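Local coordinates for protein prolyl-ACP dehydrogenase (Oscillatoria sp., PDB 4IRN) that probably oxidises a prolyl group carried on an acyl carrier protein in anatoxin-a biosynthesis, using FAD in an acyl-CoA dehydrogenase fold, at residues 86-97 / 144-153. Residues are numbered along the deposited sequence; the frame is centred on the assembly and turned at random.
Sequences HGWPIPARYGGQ and KEKYLPLLCR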
# COMPACT_ATOMS: atom_id res chain seq x y z
N HIS A 86 -22.32 31.06 -1.71
CA HIS A 86 -22.81 30.90 -0.34
C HIS A 86 -24.29 30.52 -0.27
O HIS A 86 -24.66 29.71 0.58
CB HIS A 86 -22.54 32.17 0.47
CG HIS A 86 -21.10 32.60 0.45
ND1 HIS A 86 -20.49 33.03 -0.71
CD2 HIS A 86 -20.21 32.68 1.46
CE1 HIS A 86 -19.25 33.34 -0.38
NE2 HIS A 86 -19.03 33.14 0.92
N GLY A 87 -25.10 31.08 -1.17
CA GLY A 87 -26.53 30.84 -1.24
C GLY A 87 -26.96 29.59 -1.99
O GLY A 87 -28.15 29.28 -1.99
N TRP A 88 -26.00 28.86 -2.63
CA TRP A 88 -26.28 27.65 -3.42
C TRP A 88 -27.22 26.62 -2.75
O TRP A 88 -28.22 26.28 -3.38
CB TRP A 88 -25.00 26.98 -3.98
CG TRP A 88 -24.34 27.69 -5.13
CD1 TRP A 88 -24.87 28.68 -5.90
CD2 TRP A 88 -23.06 27.38 -5.69
NE1 TRP A 88 -23.98 29.04 -6.88
CE2 TRP A 88 -22.85 28.26 -6.77
CE3 TRP A 88 -22.04 26.46 -5.36
CZ2 TRP A 88 -21.68 28.25 -7.54
CZ3 TRP A 88 -20.88 26.45 -6.12
CH2 TRP A 88 -20.71 27.34 -7.19
N PRO A 89 -26.99 26.15 -1.49
CA PRO A 89 -27.94 25.21 -0.89
C PRO A 89 -29.06 25.89 -0.08
O PRO A 89 -29.90 25.20 0.50
CB PRO A 89 -27.05 24.34 -0.00
CG PRO A 89 -25.88 25.21 0.34
CD PRO A 89 -25.86 26.40 -0.57
N ILE A 90 -29.06 27.23 -0.02
CA ILE A 90 -30.01 28.05 0.76
C ILE A 90 -31.26 28.39 -0.06
O ILE A 90 -31.13 28.82 -1.21
CB ILE A 90 -29.31 29.35 1.31
CG1 ILE A 90 -27.88 29.09 1.86
CG2 ILE A 90 -30.19 30.11 2.31
CD1 ILE A 90 -27.72 28.05 3.03
N PRO A 91 -32.48 28.23 0.52
CA PRO A 91 -33.70 28.60 -0.24
C PRO A 91 -33.74 30.10 -0.54
O PRO A 91 -33.23 30.90 0.24
CB PRO A 91 -34.86 28.14 0.64
CG PRO A 91 -34.28 27.75 1.93
CD PRO A 91 -32.80 27.73 1.87
N ALA A 92 -34.32 30.45 -1.69
CA ALA A 92 -34.45 31.82 -2.20
C ALA A 92 -35.16 32.78 -1.24
O ALA A 92 -34.91 33.98 -1.29
CB ALA A 92 -35.13 31.80 -3.56
N ARG A 93 -35.99 32.24 -0.31
CA ARG A 93 -36.74 32.94 0.74
C ARG A 93 -35.79 33.74 1.66
O ARG A 93 -36.16 34.81 2.15
CB ARG A 93 -37.52 31.91 1.59
CG ARG A 93 -38.44 32.51 2.65
CD ARG A 93 -38.96 31.48 3.62
NE ARG A 93 -39.83 32.09 4.63
CZ ARG A 93 -41.15 32.19 4.51
NH1 ARG A 93 -41.76 31.75 3.42
NH2 ARG A 93 -41.87 32.75 5.48
N TYR A 94 -34.58 33.16 1.93
CA TYR A 94 -33.52 33.70 2.78
C TYR A 94 -32.40 34.31 1.93
O TYR A 94 -31.26 34.42 2.38
CB TYR A 94 -33.00 32.60 3.74
CG TYR A 94 -34.08 31.91 4.54
CD1 TYR A 94 -34.80 32.59 5.53
CD2 TYR A 94 -34.37 30.56 4.35
CE1 TYR A 94 -35.81 31.96 6.25
CE2 TYR A 94 -35.37 29.92 5.07
CZ TYR A 94 -36.09 30.62 6.02
OH TYR A 94 -37.09 30.00 6.73
N GLY A 95 -32.75 34.72 0.71
CA GLY A 95 -31.83 35.32 -0.25
C GLY A 95 -30.88 34.35 -0.94
O GLY A 95 -29.89 34.76 -1.55
N GLY A 96 -31.17 33.05 -0.84
CA GLY A 96 -30.35 32.00 -1.44
C GLY A 96 -30.60 31.77 -2.92
O GLY A 96 -31.39 32.48 -3.54
N GLN A 97 -29.92 30.74 -3.48
CA GLN A 97 -30.03 30.36 -4.90
C GLN A 97 -31.00 29.21 -5.06
O GLN A 97 -31.57 29.03 -6.14
CB GLN A 97 -28.67 29.97 -5.47
CG GLN A 97 -27.69 31.12 -5.61
CD GLN A 97 -28.22 32.36 -6.33
OE1 GLN A 97 -28.05 33.49 -5.86
NE2 GLN A 97 -28.85 32.18 -7.48
N LYS A 144 -33.76 32.17 11.47
CA LYS A 144 -33.44 32.01 10.05
C LYS A 144 -33.62 33.34 9.29
O LYS A 144 -32.72 33.72 8.54
CB LYS A 144 -34.32 30.92 9.43
CG LYS A 144 -33.95 29.50 9.86
CD LYS A 144 -34.67 28.46 9.03
CE LYS A 144 -36.07 28.16 9.52
NZ LYS A 144 -36.77 27.23 8.61
N GLU A 145 -34.75 34.03 9.51
CA GLU A 145 -35.08 35.32 8.89
C GLU A 145 -34.07 36.42 9.19
O GLU A 145 -33.85 37.27 8.34
CB GLU A 145 -36.48 35.78 9.30
CG GLU A 145 -37.62 35.17 8.49
CD GLU A 145 -38.96 35.22 9.17
OE1 GLU A 145 -39.11 35.96 10.18
OE2 GLU A 145 -39.89 34.54 8.70
N LYS A 146 -33.47 36.40 10.38
CA LYS A 146 -32.46 37.38 10.79
C LYS A 146 -31.06 37.05 10.29
O LYS A 146 -30.42 37.92 9.69
CB LYS A 146 -32.46 37.57 12.32
CG LYS A 146 -31.43 38.57 12.83
CD LYS A 146 -31.41 38.61 14.34
CE LYS A 146 -30.42 39.60 14.88
NZ LYS A 146 -30.43 39.62 16.36
N TYR A 147 -30.56 35.82 10.56
CA TYR A 147 -29.18 35.44 10.25
C TYR A 147 -28.86 34.90 8.85
O TYR A 147 -27.79 35.21 8.33
CB TYR A 147 -28.59 34.57 11.35
CG TYR A 147 -28.47 35.26 12.69
CD1 TYR A 147 -27.58 36.32 12.88
CD2 TYR A 147 -29.20 34.83 13.79
CE1 TYR A 147 -27.44 36.95 14.11
CE2 TYR A 147 -29.08 35.45 15.04
CZ TYR A 147 -28.20 36.51 15.19
OH TYR A 147 -28.07 37.12 16.42
N LEU A 148 -29.75 34.11 8.26
CA LEU A 148 -29.51 33.50 6.95
C LEU A 148 -29.36 34.48 5.81
O LEU A 148 -28.40 34.34 5.07
CB LEU A 148 -30.53 32.41 6.60
CG LEU A 148 -30.25 31.00 7.07
CD1 LEU A 148 -31.36 30.08 6.61
CD2 LEU A 148 -28.91 30.49 6.55
N PRO A 149 -30.22 35.52 5.68
CA PRO A 149 -30.01 36.48 4.59
C PRO A 149 -28.67 37.21 4.69
O PRO A 149 -28.06 37.52 3.67
CB PRO A 149 -31.21 37.43 4.74
CG PRO A 149 -32.23 36.65 5.45
CD PRO A 149 -31.44 35.85 6.43
N LEU A 150 -28.19 37.43 5.93
CA LEU A 150 -26.91 38.09 6.20
C LEU A 150 -25.70 37.28 5.75
O LEU A 150 -24.78 37.84 5.17
CB LEU A 150 -26.77 38.42 7.68
CG LEU A 150 -27.55 39.61 8.20
CD1 LEU A 150 -27.54 39.62 9.69
CD2 LEU A 150 -26.96 40.92 7.69
N LEU A 151 -25.69 35.97 6.04
CA LEU A 151 -24.60 35.07 5.67
C LEU A 151 -24.56 34.84 4.16
O LEU A 151 -23.51 34.79 3.54
CB LEU A 151 -24.76 33.72 6.40
CG LEU A 151 -24.73 33.73 7.93
CD1 LEU A 151 -24.97 32.35 8.49
CD2 LEU A 151 -23.43 34.29 8.46
N CYS A 152 -25.74 34.71 3.60
CA CYS A 152 -26.09 34.48 2.23
C CYS A 152 -25.68 35.65 1.33
O CYS A 152 -25.05 35.43 0.28
CB CYS A 152 -27.59 34.25 2.19
SG CYS A 152 -28.16 33.27 0.81
N ARG A 153 -26.12 36.90 1.70
CA ARG A 153 -25.96 38.11 0.87
C ARG A 153 -25.41 39.38 1.56
O ARG A 153 -25.06 40.33 0.87
CB ARG A 153 -27.30 38.43 0.17
CG ARG A 153 -28.02 37.23 -0.41
CD ARG A 153 -28.59 37.43 -1.80
NE ARG A 153 -27.56 37.51 -2.84
CZ ARG A 153 -27.78 37.30 -4.14
NH1 ARG A 153 -28.98 36.96 -4.56
NH2 ARG A 153 -26.79 37.41 -5.01
O HOH W 1 -24.44 34.33 -2.20
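Tyr94 lays its ring along the flank of helix 141-153. CD1 of Leu148 sits over one face, offset toward the rim, in a CH-pi contact 4.1 Å from the centroid of the Tyr94 ring. CB of Lys144 packs 3.7 Å from CE1 of Tyr94; beyond it the lysine chain bends at chi3 (-84°), which brings NZ to 3.4 Å from Tyr94 OH in a weak hydrogen bond, while Glu141 takes the same ammonium in a salt bridge. At the next residue after Leu148, CA of Pro149 makes a CA-H...O contact with Tyr94 O at 3.3 Å. Cys152 has its SG anti to the backbone N (chi1 -154°), aimed into the bend of the loop, where it meets the CA atoms of Gly87 and Gly96, the carbonyl of Gly95 and, at 4.0 Å, CG2 of Ile90. CG and CD of Arg153 lie against the carbonyl of Gly95. A water bridges Gly87 N, weakly, and Cys152 O. Within the N-terminal helical domain, this packing sets the connection between helices 74-83 and 101-114 against helix 141-153; helix 118-138 also touches Ile90 and Leu151, and strand 158-161 follows in the chain.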